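Local coordinates for 3-HSA hydroxylase, oxygenase (Rhodococcus sp., PDB 2RFQ) that catalyses the FMNH2-dependent ortho-hydroxylation of the phenolic seco-steroid 3-HSA to the catechol 3,4-DHSA during cholesterol breakdown, at the interface of chains A and B and the interface of chains A and C. Coordinates in Å, arbitrary orientation; residue numbers count along the deposited sequence, not the author numbering. Chains: chain A/B/C, 3-HSA hydroxylase, oxygenase.

Contact 1: the interface of chains A and B. Residues chain A 381, 384-385; chain B 257, 260, 264, 280, 283.
A:Phe385, just past the end of C-terminal helix 373-384, drops its ring between two helices of chain B, 233-264 and 277-309, which belong to the helical C-terminal part of the acyl-CoA dehydrogenase-like fold used by the HpaH/HsaA monooxygenases. The protein is a homotetramer, and this patch is part of a two-fold interface.

B:Ile283 puts its CD1 methyl over one face of the A:Phe385 ring, 3.8 Å above the plane and toward the rim, while CG2 of B:Val264, a less well ordered residue, covers the opposite face, also off centre. The far end of the ring reaches B:Gln260, whose CB lies 3.6 Å from CE1 of A:Phe385; the two side chains run alongside and point the same way. The aliphatic CG of B:Lys280 approaches CE2 of A:Phe385 at 3.9 Å.

Aliphatic contacts tie the same chain B residues to the helix itself. With CG1 of B:Ile283 wedged between backbone N and carbonyl carbon (chi1 60°), CD1 of B:Ile283 also reaches CB of A:Glu384 and CA of A:Gly381, each at 3.6 Å. CB of B:Lys280 rests 3.8 Å from the same A:Gly381 CA, an approach that the lack of a CB at A:Gly381 probably allows. B:Val257 uses its CG1 methyl against the carbonyl oxygen O of A:Glu384, 3.7 Å away.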
ATOM      1  N   GLY A 381      14.139 -14.671  -4.640  1.00  5.41           N
ATOM      2  CA  GLY A 381      15.134 -13.710  -5.168  1.00  6.69           C
ATOM      3  C   GLY A 381      16.546 -14.265  -5.256  1.00  7.25           C
ATOM      4  O   GLY A 381      17.289 -13.979  -6.205  1.00  7.70           O
ATOM      5  N   GLU A 384      16.634 -16.278  -8.354  1.00  8.88           N
ATOM      6  CA  GLU A 384      16.705 -15.448  -9.577  1.00  9.88           C
ATOM      7  C   GLU A 384      18.112 -14.927  -9.854  1.00 10.99           C
ATOM      8  O   GLU A 384      18.509 -14.755 -11.032  1.00 11.64           O
ATOM      9  CB  GLU A 384      15.740 -14.265  -9.498  1.00  9.93           C
ATOM     10  CG  GLU A 384      14.271 -14.652  -9.519  1.00 10.18           C
ATOM     11  CD  GLU A 384      13.908 -15.300 -10.833  1.00 11.99           C
ATOM     12  OE1 GLU A 384      13.583 -14.576 -11.803  1.00 11.95           O
ATOM     13  OE2 GLU A 384      13.981 -16.544 -10.907  1.00 13.45           O
ATOM     14  N   PHE A 385      18.854 -14.682  -8.774  1.00 11.56           N
ATOM     15  CA  PHE A 385      20.246 -14.203  -8.873  1.00 13.33           C
ATOM     16  C   PHE A 385      21.262 -15.330  -9.077  1.00 14.29           C
ATOM     17  O   PHE A 385      22.459 -15.069  -9.280  1.00 15.78           O
ATOM     18  CB  PHE A 385      20.603 -13.348  -7.654  1.00 13.67           C
ATOM     19  CG  PHE A 385      19.873 -12.033  -7.594  1.00 14.64           C
ATOM     20  CD1 PHE A 385      19.463 -11.383  -8.760  1.00 16.28           C
ATOM     21  CD2 PHE A 385      19.625 -11.423  -6.372  1.00 16.20           C
ATOM     22  CE1 PHE A 385      18.804 -10.165  -8.706  1.00 16.19           C
ATOM     23  CE2 PHE A 385      18.962 -10.204  -6.299  1.00 15.70           C
ATOM     24  CZ  PHE A 385      18.551  -9.565  -7.472  1.00 17.03           C
TER
ATOM     25  N   VAL B 257      16.455  -8.184 -13.667  1.00 14.76           N
ATOM     26  CA  VAL B 257      17.101  -9.384 -13.085  1.00 15.16           C
ATOM     27  C   VAL B 257      18.452  -9.699 -13.763  1.00 15.75           C
ATOM     28  O   VAL B 257      19.428 -10.028 -13.081  1.00 15.97           O
ATOM     29  CB  VAL B 257      16.154 -10.609 -13.063  1.00 15.45           C
ATOM     30  CG1 VAL B 257      16.900 -11.907 -12.683  1.00 14.71           C
ATOM     31  CG2 VAL B 257      14.977 -10.343 -12.098  1.00 14.85           C
ATOM     32  N   GLN B 260      20.945  -6.931 -12.465  1.00 21.87           N
ATOM     33  CA  GLN B 260      21.167  -7.097 -11.032  1.00 22.55           C
ATOM     34  C   GLN B 260      21.906  -8.381 -10.685  1.00 23.22           C
ATOM     35  O   GLN B 260      22.791  -8.374  -9.827  1.00 23.39           O
ATOM     36  CB  GLN B 260      19.829  -7.046 -10.283  1.00 22.51           C
ATOM     37  CG  GLN B 260      19.214  -5.670 -10.224  1.00 23.32           C
ATOM     38  CD  GLN B 260      20.230  -4.598  -9.881  1.00 25.41           C
ATOM     39  OE1 GLN B 260      21.064  -4.782  -8.994  1.00 27.21           O
ATOM     40  NE2 GLN B 260      20.163  -3.473 -10.584  1.00 24.85           N
ATOM     41  N   VAL B 264      25.065  -8.623  -8.254  1.00 31.05           N
ATOM     42  CA  VAL B 264      24.996  -9.381  -7.008  1.00 32.07           C
ATOM     43  C   VAL B 264      26.084 -10.461  -6.977  1.00 32.37           C
ATOM     44  O   VAL B 264      26.826 -10.571  -5.996  1.00 32.76           O
ATOM     45  CB  VAL B 264      23.569  -9.951  -6.755  1.00 31.92           C
ATOM     46  CG1 VAL B 264      23.542 -10.810  -5.511  1.00 32.76           C
ATOM     47  CG2 VAL B 264      22.564  -8.817  -6.609  1.00 32.14           C
ATOM     48  N   LYS B 280      15.950  -8.728  -3.189  1.00  8.48           N
ATOM     49  CA  LYS B 280      15.328 -10.038  -3.448  1.00  8.31           C
ATOM     50  C   LYS B 280      13.825 -10.014  -3.238  1.00  8.58           C
ATOM     51  O   LYS B 280      13.054 -10.571  -4.050  1.00  8.86           O
ATOM     52  CB  LYS B 280      15.971 -11.118  -2.585  1.00  7.52           C
ATOM     53  CG  LYS B 280      17.444 -11.348  -2.918  1.00 10.04           C
ATOM     54  CD  LYS B 280      18.068 -12.245  -1.859  1.00  8.76           C
ATOM     55  CE  LYS B 280      19.543 -12.523  -2.171  1.00 10.86           C
ATOM     56  NZ  LYS B 280      20.052 -13.465  -1.134  1.00 13.81           N
ATOM     57  N   ILE B 283      11.989  -8.201  -6.126  1.00  8.29           N
ATOM     58  CA  ILE B 283      11.820  -9.024  -7.321  0.50  7.92           C
ATOM     59  C   ILE B 283      10.805 -10.141  -7.116  1.00  8.42           C
ATOM     60  O   ILE B 283      10.083 -10.471  -8.051  1.00  8.86           O
ATOM     61  CB  ILE B 283      13.142  -9.519  -7.984  0.50  8.15           C
ATOM     62  CG1 ILE B 283      13.981 -10.366  -7.032  0.50  6.73           C
ATOM     63  CG2 ILE B 283      13.926  -8.348  -8.604  0.50  7.58           C
ATOM     64  CD1 ILE B 283      15.059 -11.153  -7.770  0.50  8.31           C
TER

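Contact 2: the interface of chains A and C. Residues chain A 183-185, 188; chain C 349, 351, 356, 360.
C:Asn351 docks against A:Asn183, side chain and backbone, and against the backbone of A:Val184, a closely bonded part of this two-fold interface in the homotetrameric oxygenase. Its backbone N gives a nearly straight hydrogen bond to the carbonyl O of A:Asn183 at 2.9 Å. Its side-chain ND2 donates to OD1 of A:Asn183 at 2.7 Å; that acceptor lies in the plane of the C:Asn351 amide, yet the donor stands above the A:Asn183 carbonyl plane, and the two amides are turned 73° apart. Alongside, A:Val185 N donates to C:Leu349 O at 2.9 Å.

A:Arg188 braces the loop through NE, which holds A:Val184 O at 2.7 Å, and also reaches across with NH2, which points edge-on toward C:Asn351 OD1 in a weak bond of 3.4 Å. With an alanine at C:Asn351, A:Asn183 OD1 would probably lose its amide donor, and A:Arg188 NH2 its weak acceptor.

Farther along, the contact loosens into van der Waals touches by A:Val185. With CG1 between the backbone N and the carbonyl carbon (chi1 68°), CG2 is left anti to the N; it slides past C:Gln356 and meets CD of C:Arg360 at 3.7 Å, whereas CG1 faces CD2 of C:Leu349.

Chain A contributes the loop beyond strand 177-179 and the start of 3-10 helix 188-190; chain C contributes the end of 3-10 helix 345-349, the following loop and helix 354-365.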
ATOM      1  N   ASN A 183      -5.908 -20.837  23.586  1.00 11.64           N
ATOM      2  CA  ASN A 183      -6.520 -19.640  24.143  1.00 11.27           C
ATOM      3  C   ASN A 183      -6.084 -18.411  23.341  1.00 10.45           C
ATOM      4  O   ASN A 183      -5.226 -17.621  23.777  1.00 10.51           O
ATOM      5  CB  ASN A 183      -6.074 -19.519  25.606  1.00 11.54           C
ATOM      6  CG  ASN A 183      -6.794 -18.432  26.338  1.00 14.18           C
ATOM      7  OD1 ASN A 183      -7.878 -18.015  25.945  1.00 14.98           O
ATOM      8  ND2 ASN A 183      -6.182 -17.944  27.421  1.00 19.20           N
ATOM      9  N   VAL A 184      -6.683 -18.277  22.155  1.00  9.29           N
ATOM     10  CA  VAL A 184      -6.181 -17.334  21.140  1.00  9.25           C
ATOM     11  C   VAL A 184      -7.270 -16.448  20.539  1.00  8.86           C
ATOM     12  O   VAL A 184      -8.470 -16.707  20.696  1.00  9.58           O
ATOM     13  CB  VAL A 184      -5.470 -18.093  20.004  1.00 10.00           C
ATOM     14  CG1 VAL A 184      -4.175 -18.725  20.527  1.00 10.63           C
ATOM     15  CG2 VAL A 184      -6.388 -19.152  19.454  1.00 10.88           C
ATOM     16  N   VAL A 185      -6.843 -15.409  19.820  1.00  8.19           N
ATOM     17  CA  VAL A 185      -7.784 -14.388  19.320  1.00  7.96           C
ATOM     18  C   VAL A 185      -8.550 -14.825  18.044  1.00  8.12           C
ATOM     19  O   VAL A 185      -9.605 -14.286  17.708  1.00  8.38           O
ATOM     20  CB  VAL A 185      -7.029 -13.053  19.057  1.00  8.70           C
ATOM     21  CG1 VAL A 185      -6.048 -13.217  17.872  1.00  9.03           C
ATOM     22  CG2 VAL A 185      -7.996 -11.848  18.830  1.00  8.38           C
ATOM     23  N   ARG A 188     -10.090 -20.023  16.994  1.00  8.21           N
ATOM     24  CA  ARG A 188     -10.417 -20.586  18.319  1.00  8.27           C
ATOM     25  C   ARG A 188     -10.984 -22.006  18.191  1.00  8.05           C
ATOM     26  O   ARG A 188     -10.649 -22.908  18.976  1.00  9.42           O
ATOM     27  CB  ARG A 188     -11.417 -19.685  19.039  1.00  9.57           C
ATOM     28  CG  ARG A 188     -10.781 -18.384  19.428  1.00  9.13           C
ATOM     29  CD  ARG A 188     -11.809 -17.402  20.011  1.00 14.26           C
ATOM     30  NE  ARG A 188     -11.130 -16.272  20.621  1.00 20.51           N
ATOM     31  CZ  ARG A 188     -11.711 -15.112  20.922  1.00 24.77           C
ATOM     32  NH1 ARG A 188     -13.001 -14.893  20.619  1.00 22.20           N
ATOM     33  NH2 ARG A 188     -10.994 -14.165  21.526  1.00 26.59           N
TER
ATOM     34  N   LEU C 349      -1.035 -13.796  19.292  1.00  7.87           N
ATOM     35  CA  LEU C 349      -2.416 -14.329  19.268  1.00  7.27           C
ATOM     36  C   LEU C 349      -3.001 -14.624  20.648  1.00  8.15           C
ATOM     37  O   LEU C 349      -4.219 -14.806  20.779  1.00  8.40           O
ATOM     38  CB  LEU C 349      -2.531 -15.595  18.411  1.00  7.42           C
ATOM     39  CG  LEU C 349      -2.101 -15.461  16.945  1.00  7.23           C
ATOM     40  CD1 LEU C 349      -2.356 -16.814  16.249  1.00  7.81           C
ATOM     41  CD2 LEU C 349      -2.805 -14.303  16.225  1.00  7.37           C
ATOM     42  N   ASN C 351      -4.780 -14.774  23.983  1.00  8.39           N
ATOM     43  CA  ASN C 351      -5.773 -13.957  24.674  1.00  8.97           C
ATOM     44  C   ASN C 351      -5.155 -13.350  25.924  1.00  8.51           C
ATOM     45  O   ASN C 351      -4.277 -13.968  26.569  1.00  8.49           O
ATOM     46  CB  ASN C 351      -7.002 -14.774  25.051  1.00  9.36           C
ATOM     47  CG  ASN C 351      -7.831 -15.154  23.842  1.00 10.77           C
ATOM     48  OD1 ASN C 351      -7.914 -14.400  22.871  1.00 14.99           O
ATOM     49  ND2 ASN C 351      -8.455 -16.307  23.901  1.00 14.88           N
ATOM     50  N   GLN C 356      -2.726  -7.735  20.691  1.00  8.14           N
ATOM     51  CA  GLN C 356      -3.986  -8.145  20.017  1.00  7.67           C
ATOM     52  C   GLN C 356      -5.180  -7.335  20.517  1.00  8.16           C
ATOM     53  O   GLN C 356      -6.152  -7.097  19.767  1.00  8.62           O
ATOM     54  CB  GLN C 356      -4.235  -9.657  20.175  1.00  8.07           C
ATOM     55  CG  GLN C 356      -4.287 -10.165  21.654  1.00  8.32           C
ATOM     56  CD  GLN C 356      -5.638  -9.991  22.391  1.00  8.52           C
ATOM     57  OE1 GLN C 356      -5.667  -9.775  23.635  1.00  8.96           O
ATOM     58  NE2 GLN C 356      -6.743 -10.126  21.675  1.00  5.30           N
ATOM     59  N   ARG C 360      -7.607  -5.042  18.116  1.00  6.87           N
ATOM     60  CA  ARG C 360      -9.066  -5.070  18.068  1.00  7.24           C
ATOM     61  C   ARG C 360      -9.674  -3.723  18.437  1.00  6.99           C
ATOM     62  O   ARG C 360     -10.652  -3.265  17.805  1.00  6.86           O
ATOM     63  CB  ARG C 360      -9.608  -6.169  18.971  1.00  7.77           C
ATOM     64  CG  ARG C 360      -9.290  -7.582  18.445  1.00  8.61           C
ATOM     65  CD  ARG C 360      -9.866  -8.681  19.363  1.00  8.31           C
ATOM     66  NE  ARG C 360      -9.169  -8.748  20.667  1.00  7.06           N
ATOM     67  CZ  ARG C 360      -9.649  -8.255  21.817  1.00  6.69           C
ATOM     68  NH1 ARG C 360     -10.810  -7.619  21.858  1.00  7.63           N
ATOM     69  NH2 ARG C 360      -8.947  -8.390  22.938  1.00  7.81           N
TER

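Contact 3: the interface of chains A and B. Residues chain A 253, 283-284, 287; chain B 324, 380-381, 384.
This is a helix-against-helix patch of the two-fold A-B interface, where a cluster of polar side chains helps join two subunits of the homotetramer. At its heart, the phenol OH of A:Tyr253 donates to the carboxylate OE1 of B:Glu384 at 2.6 Å and accepts from the phenol OH of B:Tyr380 at 3.0 Å. The tyrosines come from opposite directions, each with CG anti to its own backbone N (chi1 -179° and 174°), which brings their hydroxyls together. B:Glu384 OE1 sits at the edge of the A:Tyr253 ring and is approached on its anti side, somewhat out of the carboxylate plane.

Beside this network, A:Ala284 CA lies 3.6 Å from CD2 of B:Tyr380, obliquely above the rim of the ring, and A:Ile283 CG2 meets CE2 of B:Tyr380 at 3.8 Å. B:Arg324 CD lies 3.7 Å over the centre of the B:Tyr380 ring, which probably helps fix the ring. The arginine's NH1 reaches A:Ser287 OG in a weak hydrogen bond of 3.0 Å, while that hydroxyl also turns back to its own helix, toward A:Ile283 O and A:Ala284 O.

Chain A presents helices 233-266 and 277-309; chain B brings helix 316-344 and the C-terminal helix 373-384.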
ATOM      1  N   TYR A 253     -15.938 -12.493   1.701  1.00  7.66           N
ATOM      2  CA  TYR A 253     -16.453 -11.735   0.543  1.00  7.63           C
ATOM      3  C   TYR A 253     -17.959 -11.978   0.330  1.00  8.80           C
ATOM      4  O   TYR A 253     -18.757 -11.030   0.226  1.00  9.33           O
ATOM      5  CB  TYR A 253     -15.657 -12.128  -0.704  1.00  7.53           C
ATOM      6  CG  TYR A 253     -16.142 -11.361  -1.902  1.00  6.78           C
ATOM      7  CD1 TYR A 253     -15.693 -10.060  -2.141  1.00  6.80           C
ATOM      8  CD2 TYR A 253     -17.095 -11.913  -2.764  1.00  8.59           C
ATOM      9  CE1 TYR A 253     -16.181  -9.332  -3.239  1.00  7.19           C
ATOM     10  CE2 TYR A 253     -17.583 -11.188  -3.889  1.00  7.53           C
ATOM     11  CZ  TYR A 253     -17.120  -9.901  -4.094  1.00  7.83           C
ATOM     12  OH  TYR A 253     -17.591  -9.188  -5.185  1.00  9.43           O
ATOM     13  N   ILE A 283     -14.982  -3.683  -2.813  1.00  7.52           N
ATOM     14  CA  ILE A 283     -15.486  -4.984  -3.293  1.00  7.83           C
ATOM     15  C   ILE A 283     -14.752  -5.458  -4.558  1.00  6.61           C
ATOM     16  O   ILE A 283     -14.419  -6.653  -4.678  1.00  7.16           O
ATOM     17  CB  ILE A 283     -17.030  -4.929  -3.466  1.00  8.16           C
ATOM     18  CG1 ILE A 283     -17.675  -5.224  -2.102  1.00  9.53           C
ATOM     19  CG2 ILE A 283     -17.551  -5.906  -4.531  1.00 12.44           C
ATOM     20  CD1 ILE A 283     -19.106  -4.635  -1.992  1.00 12.41           C
ATOM     21  N   ALA A 284     -14.488  -4.540  -5.491  1.00  6.75           N
ATOM     22  CA  ALA A 284     -13.766  -4.886  -6.712  1.00  6.90           C
ATOM     23  C   ALA A 284     -12.337  -5.302  -6.384  1.00  7.59           C
ATOM     24  O   ALA A 284     -11.841  -6.310  -6.894  1.00  8.19           O
ATOM     25  CB  ALA A 284     -13.775  -3.720  -7.697  1.00  7.50           C
ATOM     26  N   SER A 287     -12.391  -8.799  -4.384  1.00  7.78           N
ATOM     27  CA  SER A 287     -12.734  -9.957  -5.224  1.00  7.62           C
ATOM     28  C   SER A 287     -11.586 -10.257  -6.198  1.00  7.61           C
ATOM     29  O   SER A 287     -11.232 -11.428  -6.441  1.00  7.21           O
ATOM     30  CB  SER A 287     -14.063  -9.745  -5.962  1.00  8.00           C
ATOM     31  OG  SER A 287     -14.004  -8.596  -6.777  1.00  8.50           O
TER
ATOM     32  N   ARG B 324     -12.974  -5.686 -14.333  1.00  6.06           N
ATOM     33  CA  ARG B 324     -12.394  -5.534 -13.006  1.00  6.01           C
ATOM     34  C   ARG B 324     -10.915  -5.941 -13.025  1.00  5.67           C
ATOM     35  O   ARG B 324     -10.045  -5.194 -12.586  1.00  6.01           O
ATOM     36  CB  ARG B 324     -13.167  -6.417 -12.021  1.00  5.86           C
ATOM     37  CG  ARG B 324     -12.525  -6.455 -10.635  1.00  4.86           C
ATOM     38  CD  ARG B 324     -13.063  -7.641  -9.842  1.00  7.16           C
ATOM     39  NE  ARG B 324     -12.518  -8.900 -10.360  1.00  7.47           N
ATOM     40  CZ  ARG B 324     -12.986 -10.102 -10.043  1.00  7.24           C
ATOM     41  NH1 ARG B 324     -14.036 -10.256  -9.228  1.00  7.15           N
ATOM     42  NH2 ARG B 324     -12.426 -11.167 -10.582  1.00  7.71           N
ATOM     43  N   TYR B 380     -18.167  -2.845 -11.482  1.00  6.58           N
ATOM     44  CA  TYR B 380     -18.150  -4.205 -10.953  1.00  6.06           C
ATOM     45  C   TYR B 380     -18.971  -4.292  -9.645  1.00  5.07           C
ATOM     46  O   TYR B 380     -19.841  -5.169  -9.481  1.00  6.44           O
ATOM     47  CB  TYR B 380     -16.712  -4.685 -10.706  1.00  6.33           C
ATOM     48  CG  TYR B 380     -16.702  -6.029 -10.033  1.00  7.90           C
ATOM     49  CD1 TYR B 380     -16.860  -7.216 -10.763  1.00  8.86           C
ATOM     50  CD2 TYR B 380     -16.611  -6.109  -8.643  1.00  8.39           C
ATOM     51  CE1 TYR B 380     -16.904  -8.459 -10.117  1.00  8.07           C
ATOM     52  CE2 TYR B 380     -16.644  -7.345  -7.985  1.00  8.95           C
ATOM     53  CZ  TYR B 380     -16.778  -8.504  -8.723  1.00  8.94           C
ATOM     54  OH  TYR B 380     -16.814  -9.717  -8.068  1.00 10.85           O
ATOM     55  N   GLY B 381     -18.723  -3.347  -8.738  1.00  5.68           N
ATOM     56  CA  GLY B 381     -19.485  -3.292  -7.471  1.00  5.72           C
ATOM     57  C   GLY B 381     -20.986  -3.116  -7.634  1.00  6.69           C
ATOM     58  O   GLY B 381     -21.777  -3.787  -6.969  1.00  7.28           O
ATOM     59  N   GLU B 384     -22.344  -6.398  -8.482  1.00  8.02           N
ATOM     60  CA  GLU B 384     -22.431  -7.277  -7.312  1.00  9.07           C
ATOM     61  C   GLU B 384     -23.643  -7.010  -6.426  1.00  9.75           C
ATOM     62  O   GLU B 384     -24.139  -7.921  -5.748  1.00  9.57           O
ATOM     63  CB  GLU B 384     -21.164  -7.172  -6.474  1.00  8.86           C
ATOM     64  CG  GLU B 384     -19.930  -7.807  -7.113  1.00 10.16           C
ATOM     65  CD  GLU B 384     -20.085  -9.298  -7.322  1.00 12.10           C
ATOM     66  OE1 GLU B 384     -19.745 -10.069  -6.400  1.00 10.26           O
ATOM     67  OE2 GLU B 384     -20.604  -9.687  -8.401  1.00 11.39           O
TER

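Contacts 1 and 3 belong to the same A-B interface, with their C-alpha centres about 35 Å apart, and use related surfaces with the chains exchanged: Gly381, Glu384 and Ile283 occur in both, each supplied by opposite subunits. C-terminal helix 373-384 therefore meets the partner's helix 277-309 at two places related by the two-fold. Contact 2 is about 38 Å from contact 1 and 30 Å from contact 3, on the separate A-C interface, built from loops, short 3-10 helices and helix 354-365. Chain A thus meets different partners through distinct surfaces, consistent with the homotetramer.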